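Local coordinates for protein telomere length regulator taz1 (Schizosaccharomyces pombe, PDB 4ZMI) that binds double-stranded telomeric DNA, regulates telomere length and function, and is required for silencing of telomere-adjacent genes and for normal meiosis or sporulation, at residues I123-F137 / H223-E235. Residues are numbered along the deposited sequence; the frame is centred on the assembly and turned at random.
Sequences IVLDALLSADEEDSF and HFLLEFKNVRRLE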
loop_
_atom_site.group_PDB
_atom_site.type_symbol
_atom_site.label_atom_id
_atom_site.label_comp_id
_atom_site.label_asym_id
_atom_site.label_seq_id
_atom_site.Cartn_x
_atom_site.Cartn_y
_atom_site.Cartn_z
ATOM N N ILE A 123 -0.823 -2.045 0.954
ATOM C CA ILE A 123 -2.091 -1.416 0.590
ATOM C C ILE A 123 -2.901 -2.296 -0.347
ATOM O O ILE A 123 -4.092 -2.486 -0.121
ATOM C CB ILE A 123 -1.886 -0.018 -0.002
ATOM C CG1 ILE A 123 -1.194 0.863 1.027
ATOM C CG2 ILE A 123 -3.217 0.619 -0.397
ATOM C CD1 ILE A 123 -0.580 2.101 0.432
ATOM N N VAL A 124 -2.260 -2.836 -1.389
ATOM C CA VAL A 124 -2.944 -3.757 -2.301
ATOM C C VAL A 124 -3.526 -4.996 -1.581
ATOM O O VAL A 124 -4.673 -5.351 -1.803
ATOM C CB VAL A 124 -2.011 -4.214 -3.456
ATOM C CG1 VAL A 124 -2.717 -5.231 -4.362
ATOM C CG2 VAL A 124 -1.540 -3.026 -4.264
ATOM N N LEU A 125 -2.737 -5.650 -0.723
ATOM C CA LEU A 125 -3.213 -6.824 0.011
ATOM C C LEU A 125 -4.347 -6.431 0.945
ATOM O O LEU A 125 -5.309 -7.177 1.100
ATOM C CB LEU A 125 -2.094 -7.504 0.809
ATOM C CG LEU A 125 -1.082 -8.319 -0.018
ATOM C CD1 LEU A 125 0.165 -8.537 0.805
ATOM C CD2 LEU A 125 -1.633 -9.674 -0.464
ATOM N N ASP A 126 -4.232 -5.260 1.569
ATOM C CA ASP A 126 -5.272 -4.804 2.488
ATOM C C ASP A 126 -6.574 -4.633 1.727
ATOM O O ASP A 126 -7.616 -5.104 2.162
ATOM C CB ASP A 126 -4.883 -3.499 3.158
ATOM C CG ASP A 126 -5.905 -3.048 4.188
ATOM O OD1 ASP A 126 -6.281 -3.861 5.063
ATOM O OD2 ASP A 126 -6.337 -1.875 4.113
ATOM N N ALA A 127 -6.503 -3.984 0.571
ATOM C CA ALA A 127 -7.667 -3.858 -0.309
ATOM C C ALA A 127 -8.219 -5.222 -0.662
ATOM O O ALA A 127 -9.422 -5.456 -0.581
ATOM C CB ALA A 127 -7.306 -3.094 -1.585
ATOM N N LEU A 128 -7.338 -6.139 -1.033
ATOM C CA LEU A 128 -7.790 -7.478 -1.383
ATOM C C LEU A 128 -8.454 -8.200 -0.222
ATOM O O LEU A 128 -9.319 -9.051 -0.427
ATOM C CB LEU A 128 -6.628 -8.317 -1.910
ATOM C CG LEU A 128 -6.070 -7.958 -3.292
ATOM C CD1 LEU A 128 -4.949 -8.921 -3.668
ATOM C CD2 LEU A 128 -7.173 -7.996 -4.346
ATOM N N LEU A 129 -8.037 -7.878 1.001
ATOM C CA LEU A 129 -8.560 -8.560 2.184
ATOM C C LEU A 129 -9.863 -7.920 2.621
ATOM O O LEU A 129 -10.695 -8.557 3.239
ATOM C CB LEU A 129 -7.556 -8.505 3.335
ATOM C CG LEU A 129 -6.356 -9.436 3.200
ATOM C CD1 LEU A 129 -5.219 -8.939 4.073
ATOM C CD2 LEU A 129 -6.733 -10.837 3.588
ATOM N N SER A 130 -10.025 -6.647 2.291
ATOM C CA SER A 130 -11.154 -5.870 2.765
ATOM C C SER A 130 -12.412 -6.182 1.989
ATOM O O SER A 130 -13.491 -6.284 2.555
ATOM C CB SER A 130 -10.853 -4.394 2.593
ATOM O OG SER A 130 -9.871 -3.996 3.512
ATOM N N ALA A 131 -12.275 -6.308 0.677
ATOM C CA ALA A 131 -13.444 -6.425 -0.170
ATOM C C ALA A 131 -14.246 -7.706 0.056
ATOM O O ALA A 131 -13.774 -8.808 -0.217
ATOM C CB ALA A 131 -13.052 -6.302 -1.627
ATOM N N ASP A 132 -15.450 -7.546 0.588
ATOM C CA ASP A 132 -16.493 -8.546 0.417
ATOM C C ASP A 132 -17.402 -7.961 -0.641
ATOM O O ASP A 132 -17.772 -8.618 -1.620
ATOM C CB ASP A 132 -17.273 -8.808 1.716
ATOM C CG ASP A 132 -17.398 -7.589 2.585
ATOM O OD1 ASP A 132 -17.298 -7.722 3.829
ATOM O OD2 ASP A 132 -17.606 -6.499 2.023
ATOM N N GLU A 133 -17.704 -6.685 -0.425
ATOM C CA GLU A 133 -18.588 -5.883 -1.257
ATOM C C GLU A 133 -18.351 -6.100 -2.756
ATOM O O GLU A 133 -17.237 -6.415 -3.188
ATOM C CB GLU A 133 -18.450 -4.394 -0.871
ATOM C CG GLU A 133 -18.908 -4.040 0.573
ATOM C CD GLU A 133 -17.834 -3.335 1.432
ATOM O OE1 GLU A 133 -16.628 -3.562 1.205
ATOM O OE2 GLU A 133 -18.201 -2.559 2.346
ATOM N N GLU A 134 -19.416 -5.956 -3.536
ATOM C CA GLU A 134 -19.335 -6.114 -4.980
ATOM C C GLU A 134 -18.549 -4.952 -5.606
ATOM O O GLU A 134 -19.018 -3.811 -5.605
ATOM C CB GLU A 134 -20.750 -6.197 -5.568
ATOM C CG GLU A 134 -20.824 -6.569 -7.050
ATOM C CD GLU A 134 -20.759 -8.069 -7.297
ATOM O OE1 GLU A 134 -20.174 -8.796 -6.463
ATOM O OE2 GLU A 134 -21.299 -8.519 -8.332
ATOM N N ASP A 135 -17.350 -5.247 -6.120
ATOM C CA ASP A 135 -16.500 -4.257 -6.805
ATOM C C ASP A 135 -15.612 -4.878 -7.891
ATOM O O ASP A 135 -15.211 -6.037 -7.789
ATOM C CB ASP A 135 -15.605 -3.514 -5.806
ATOM C CG ASP A 135 -16.201 -2.196 -5.345
ATOM O OD1 ASP A 135 -16.752 -2.151 -4.223
ATOM O OD2 ASP A 135 -16.107 -1.203 -6.101
ATOM N N SER A 136 -15.312 -4.100 -8.931
ATOM C CA SER A 136 -14.293 -4.481 -9.908
ATOM C C SER A 136 -13.050 -3.639 -9.631
ATOM O O SER A 136 -12.112 -3.588 -10.430
ATOM C CB SER A 136 -14.782 -4.298 -11.352
ATOM O OG SER A 136 -14.833 -2.931 -11.728
ATOM N N PHE A 137 -13.078 -2.970 -8.483
ATOM C CA PHE A 137 -11.912 -2.302 -7.915
ATOM C C PHE A 137 -10.962 -3.375 -7.395
ATOM O O PHE A 137 -9.763 -3.159 -7.224
ATOM C CB PHE A 137 -12.365 -1.372 -6.790
ATOM C CG PHE A 137 -11.313 -1.083 -5.762
ATOM C CD1 PHE A 137 -10.332 -0.133 -6.003
ATOM C CD2 PHE A 137 -11.331 -1.736 -4.535
ATOM C CE1 PHE A 137 -9.374 0.148 -5.049
ATOM C CE2 PHE A 137 -10.376 -1.461 -3.576
ATOM C CZ PHE A 137 -9.394 -0.517 -3.829
ATOM N N HIS A 223 -3.740 6.111 -9.854
ATOM C CA HIS A 223 -5.117 5.797 -10.193
ATOM C C HIS A 223 -5.737 4.933 -9.103
ATOM O O HIS A 223 -6.818 5.243 -8.600
ATOM C CB HIS A 223 -5.202 5.069 -11.536
ATOM C CG HIS A 223 -6.579 5.060 -12.131
ATOM N ND1 HIS A 223 -7.596 4.265 -11.648
ATOM C CD2 HIS A 223 -7.101 5.743 -13.178
ATOM C CE1 HIS A 223 -8.689 4.463 -12.366
ATOM N NE2 HIS A 223 -8.414 5.358 -13.301
ATOM N N PHE A 224 -5.036 3.862 -8.736
ATOM C CA PHE A 224 -5.568 2.884 -7.788
ATOM C C PHE A 224 -5.796 3.460 -6.399
ATOM O O PHE A 224 -6.807 3.174 -5.770
ATOM C CB PHE A 224 -4.656 1.665 -7.689
ATOM C CG PHE A 224 -5.078 0.686 -6.631
ATOM C CD1 PHE A 224 -6.108 -0.198 -6.868
ATOM C CD2 PHE A 224 -4.443 0.648 -5.410
ATOM C CE1 PHE A 224 -6.491 -1.102 -5.908
ATOM C CE2 PHE A 224 -4.830 -0.249 -4.445
ATOM C CZ PHE A 224 -5.854 -1.124 -4.693
ATOM N N LEU A 225 -4.853 4.270 -5.925
ATOM C CA LEU A 225 -4.993 4.925 -4.633
ATOM C C LEU A 225 -6.130 5.942 -4.666
ATOM O O LEU A 225 -6.642 6.341 -3.629
ATOM C CB LEU A 225 -3.689 5.629 -4.228
ATOM C CG LEU A 225 -2.379 4.836 -4.138
ATOM C CD1 LEU A 225 -1.241 5.699 -3.596
ATOM C CD2 LEU A 225 -2.541 3.592 -3.290
ATOM N N LEU A 226 -6.510 6.380 -5.861
ATOM C CA LEU A 226 -7.607 7.329 -6.001
ATOM C C LEU A 226 -8.964 6.638 -5.931
ATOM O O LEU A 226 -9.850 7.113 -5.226
ATOM C CB LEU A 226 -7.485 8.127 -7.299
ATOM C CG LEU A 226 -6.491 9.289 -7.306
ATOM C CD1 LEU A 226 -6.320 9.836 -8.711
ATOM C CD2 LEU A 226 -6.944 10.380 -6.367
ATOM N N GLU A 227 -9.128 5.529 -6.657
ATOM C CA GLU A 227 -10.331 4.696 -6.542
ATOM C C GLU A 227 -10.572 4.310 -5.092
ATOM O O GLU A 227 -11.686 4.429 -4.585
ATOM C CB GLU A 227 -10.190 3.391 -7.323
ATOM C CG GLU A 227 -9.764 3.505 -8.761
ATOM C CD GLU A 227 -9.631 2.139 -9.402
ATOM O OE1 GLU A 227 -10.473 1.259 -9.119
ATOM O OE2 GLU A 227 -8.672 1.943 -10.174
ATOM N N PHE A 228 -9.517 3.811 -4.447
ATOM C CA PHE A 228 -9.554 3.430 -3.038
ATOM C C PHE A 228 -10.109 4.610 -2.239
ATOM O O PHE A 228 -10.980 4.433 -1.392
ATOM C CB PHE A 228 -8.135 3.050 -2.574
ATOM C CG PHE A 228 -8.074 2.152 -1.344
ATOM C CD1 PHE A 228 -6.962 1.345 -1.131
ATOM C CD2 PHE A 228 -9.088 2.127 -0.395
ATOM C CE1 PHE A 228 -6.867 0.524 -0.014
ATOM C CE2 PHE A 228 -8.992 1.298 0.737
ATOM C CZ PHE A 228 -7.883 0.509 0.921
ATOM N N LYS A 229 -9.639 5.816 -2.556
ATOM C CA LYS A 229 -9.971 7.022 -1.786
ATOM C C LYS A 229 -11.445 7.448 -1.854
ATOM O O LYS A 229 -11.903 8.234 -1.024
ATOM C CB LYS A 229 -9.051 8.195 -2.165
ATOM C CG LYS A 229 -8.874 9.239 -1.054
ATOM C CD LYS A 229 -7.802 10.284 -1.377
ATOM C CE LYS A 229 -8.306 11.351 -2.342
ATOM N NZ LYS A 229 -7.330 12.471 -2.485
ATOM N N ASN A 230 -12.191 6.945 -2.832
ATOM C CA ASN A 230 -13.632 7.187 -2.825
ATOM C C ASN A 230 -14.464 5.907 -2.652
ATOM O O ASN A 230 -15.578 5.798 -3.156
ATOM C CB ASN A 230 -14.083 8.042 -4.022
ATOM C CG ASN A 230 -13.852 7.363 -5.356
ATOM O OD1 ASN A 230 -13.122 6.382 -5.446
ATOM N ND2 ASN A 230 -14.472 7.894 -6.406
ATOM N N VAL A 231 -13.906 4.950 -1.913
ATOM C CA VAL A 231 -14.611 3.724 -1.545
ATOM C C VAL A 231 -14.831 3.673 -0.026
ATOM O O VAL A 231 -13.917 3.962 0.742
ATOM C CB VAL A 231 -13.819 2.484 -1.991
ATOM C CG1 VAL A 231 -14.353 1.228 -1.319
ATOM C CG2 VAL A 231 -13.870 2.344 -3.489
ATOM N N ARG A 232 -16.038 3.322 0.407
ATOM C CA ARG A 232 -16.308 3.190 1.839
ATOM C C ARG A 232 -15.854 1.831 2.365
ATOM O O ARG A 232 -16.521 0.816 2.157
ATOM C CB ARG A 232 -17.788 3.428 2.153
ATOM C CG ARG A 232 -18.021 4.618 3.060
ATOM C CD ARG A 232 -19.496 4.947 3.181
ATOM N NE ARG A 232 -19.715 6.099 4.054
ATOM C CZ ARG A 232 -20.864 6.761 4.158
ATOM N NH1 ARG A 232 -21.917 6.396 3.434
ATOM N NH2 ARG A 232 -20.960 7.797 4.985
ATOM N N ARG A 233 -14.714 1.816 3.049
ATOM C CA ARG A 233 -14.136 0.558 3.496
ATOM C C ARG A 233 -14.644 0.134 4.867
ATOM O O ARG A 233 -14.911 -1.047 5.097
ATOM C CB ARG A 233 -12.609 0.615 3.470
ATOM C CG ARG A 233 -11.988 0.022 2.211
ATOM C CD ARG A 233 -12.431 -1.415 1.984
ATOM N NE ARG A 233 -11.921 -1.951 0.721
ATOM C CZ ARG A 233 -12.678 -2.276 -0.329
ATOM N NH1 ARG A 233 -13.995 -2.137 -0.268
ATOM N NH2 ARG A 233 -12.121 -2.751 -1.437
ATOM N N LEU A 234 -14.791 1.093 5.772
ATOM C CA LEU A 234 -15.278 0.769 7.109
ATOM C C LEU A 234 -16.743 0.324 7.075
ATOM O O LEU A 234 -17.658 1.141 7.042
ATOM C CB LEU A 234 -15.019 1.921 8.082
ATOM C CG LEU A 234 -13.507 2.198 8.188
ATOM C CD1 LEU A 234 -13.178 3.356 9.111
ATOM C CD2 LEU A 234 -12.726 0.949 8.606
ATOM N N GLU A 235 -16.926 -0.995 7.068
ATOM C CA GLU A 235 -18.218 -1.646 6.876
ATOM C C GLU A 235 -18.980 -1.109 5.659
ATOM O O GLU A 235 -19.671 -0.090 5.730
ATOM C CB GLU A 235 -19.066 -1.559 8.136
ATOM C CG GLU A 235 -20.344 -2.380 8.069
ATOM C CD GLU A 235 -20.134 -3.835 8.430
ATOM O OE1 GLU A 235 -19.133 -4.137 9.105
ATOM O OE2 GLU A 235 -20.976 -4.676 8.050
#
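An aromatic cluster of F137, F224 and F228 joins helix 214-229 to the start of helix 137-154 and the side of helix 118-130 in the all-helical TRF-family domain of Taz1. Helix 118-130 and helix 214-229 run in roughly the same direction, their axes inclined at 38° in this region. The axes are 11.9 Å apart at their closest, and F224 and F228 lie between them. The F137 CG lies anti to the backbone N (chi1 155°), and this brings its ring against both F224 and F228. The F137 and F224 rings have closely aligned planes but are offset, with little face-to-face overlap; F137 CE1 comes 3.3 Å from F224 CE1. With F228 the pairing is edge-to-face: the edge of F137 meets the face of F228, with CZ of F137 3.9 Å from CG of F228. F228 is also a knob in a hole formed by I123, D126, A127 and F137. There I123 CG2 lies 3.7 Å from F228 CE1. The A127 methyl sits at the edge of the F224 ring. The D126 carboxylate is hydrogen-bonded at the start of helix 78-83, OD1 to S79 OG and OD2 to F78 N.

Beyond the helix ends, R233 carries the contact. Its chain bends at chi2 (-56°) and passes S130, with NE 3.3 Å from S130 CB. A131 N lies over one face of the guanidinium. E133 OE1 makes a salt bridge to R233 NH1, at 3.3 Å. The other terminal nitrogen, R233 NH2, sits at the edge of the F137 ring, 3.0 Å from CE2.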